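Local coordinates for protein lipolytic enzyme (Clostridium thermocellum, PDB 2VPT) that removes acetyl groups from xylan as a family 3 carbohydrate esterase of the cellulosome, represented by its GDSL-type catalytic domain, at the interface of chains A and B. Numbering follows the deposited sequence. Chains: chain A/B, Lipolytic enzyme.

The interface of chains A and B. Residues chain A 17, 19, 24, 50, 64; chain B 17, 19, 24, 50, 64.
A:Met24 and B:Met24, both selenomethionines, reach toward each other tip to tip across a two-fold axis, their methyl carbons CE in plain van der Waals approach at 3.8 Å. Each side chain bends at chi2 and chi3 (-67° and -47°), curling CE back toward CB and leaving SE and CG to meet the other subunit. The extended B:Met19 slides past in the opposite direction, its terminal CE resting on SE of A:Met24 at 3.4 Å. A:Met24 also packs antiparallel to B:Glu17, whose carboxylate meets the methylene CG of A:Met24, with OE1 at 3.5 Å. B:Glu17 CG stands anti to the backbone N (chi1 -171°), and the extended chain carries the carboxylate out to this contact. Its OE1 is gripped twice within its own subunit: B:Ser64 N arrives nearly in line with the C-O bond, and the hydroxyl OG of B:Ser64, 2.7 Å from B:Glu17 OE1, comes from the opposite face on the anti side, which should help hold the carboxylate in place. B:Glu17 OE2 faces CB of A:Ser50 at 3.8 Å, while the A:Ser50 hydroxyl OG bonds to the carbonyl O of A:Met24 at 2.8 Å. Each contact has its twin. No polar bond crosses this patch; whether the pair exists in solution the structure alone does not show. Glu17 ends helix 14-17, which follows strand 5-12 directly at the GDS motif of this SGNH hydrolase, placing the patch beside the nucleophile segment; the other residues lie in loops.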
# COMPACT_ATOMS: atom_id res chain seq x y z
N GLU A 17 0.50 0.55 -7.36
CA GLU A 17 0.55 0.28 -5.93
C GLU A 17 -0.29 -0.96 -5.60
O GLU A 17 0.10 -1.75 -4.74
CB GLU A 17 0.13 1.49 -5.10
CG GLU A 17 0.37 1.31 -3.60
CD GLU A 17 0.39 2.62 -2.83
OE1 GLU A 17 -0.29 3.59 -3.24
OE2 GLU A 17 1.09 2.64 -1.80
N MSE A 19 -4.20 -1.17 -5.48
CA MSE A 19 -5.52 -1.14 -4.89
C MSE A 19 -6.41 -2.17 -5.61
O MSE A 19 -6.13 -2.57 -6.74
CB MSE A 19 -6.14 0.25 -4.96
CG MSE A 19 -5.45 1.24 -4.07
SE MSE A 19 -6.44 2.91 -3.90
CE MSE A 19 -5.68 3.56 -2.28
N MSE A 24 -2.21 -5.54 -2.40
CA MSE A 24 -1.30 -4.46 -2.78
C MSE A 24 -0.06 -4.96 -3.51
O MSE A 24 1.03 -4.39 -3.41
CB MSE A 24 -0.94 -3.58 -1.58
CG MSE A 24 -2.12 -3.13 -0.73
SE MSE A 24 -3.37 -1.91 -1.59
CE MSE A 24 -2.13 -0.94 -2.16
N SER A 50 5.03 -3.01 -0.78
CA SER A 50 3.74 -3.60 -0.52
C SER A 50 3.55 -4.84 -1.37
O SER A 50 4.11 -4.95 -2.46
CB SER A 50 2.60 -2.62 -0.80
OG SER A 50 2.46 -2.29 -2.17
N SER A 64 -0.88 5.52 -5.15
CA SER A 64 -2.31 5.69 -5.28
C SER A 64 -2.67 7.16 -5.21
O SER A 64 -2.19 7.89 -4.34
CB SER A 64 -3.04 4.93 -4.17
OG SER A 64 -2.76 3.54 -4.27
N GLU B 17 -2.69 -0.50 6.87
CA GLU B 17 -2.03 -0.24 5.60
C GLU B 17 -2.59 1.02 4.96
O GLU B 17 -1.84 1.79 4.35
CB GLU B 17 -2.11 -1.45 4.66
CG GLU B 17 -1.25 -1.29 3.40
CD GLU B 17 -0.96 -2.60 2.70
OE1 GLU B 17 -1.79 -3.54 2.77
OE2 GLU B 17 0.11 -2.67 2.06
N MSE B 19 -6.07 1.40 3.20
CA MSE B 19 -7.02 1.43 2.10
C MSE B 19 -8.08 2.49 2.39
O MSE B 19 -8.30 2.90 3.53
CB MSE B 19 -7.66 0.06 1.89
CG MSE B 19 -6.71 -0.96 1.36
SE MSE B 19 -7.60 -2.59 0.77
CE MSE B 19 -6.26 -3.29 -0.38
N MSE B 24 -2.78 5.65 1.29
CA MSE B 24 -2.16 4.54 2.01
C MSE B 24 -1.32 4.99 3.20
O MSE B 24 -0.33 4.38 3.57
CB MSE B 24 -1.37 3.63 1.07
CG MSE B 24 -2.10 3.22 -0.20
SE MSE B 24 -3.64 2.07 0.03
CE MSE B 24 -2.81 1.05 1.06
N SER B 50 4.35 2.79 2.87
CA SER B 50 3.31 3.44 2.09
C SER B 50 2.83 4.70 2.79
O SER B 50 2.89 4.79 4.02
CB SER B 50 2.12 2.52 1.85
OG SER B 50 1.41 2.20 3.03
N SER B 64 -3.21 -5.43 4.24
CA SER B 64 -4.57 -5.53 3.75
C SER B 64 -4.93 -6.99 3.52
O SER B 64 -4.16 -7.74 2.93
CB SER B 64 -4.73 -4.75 2.45
OG SER B 64 -4.46 -3.38 2.67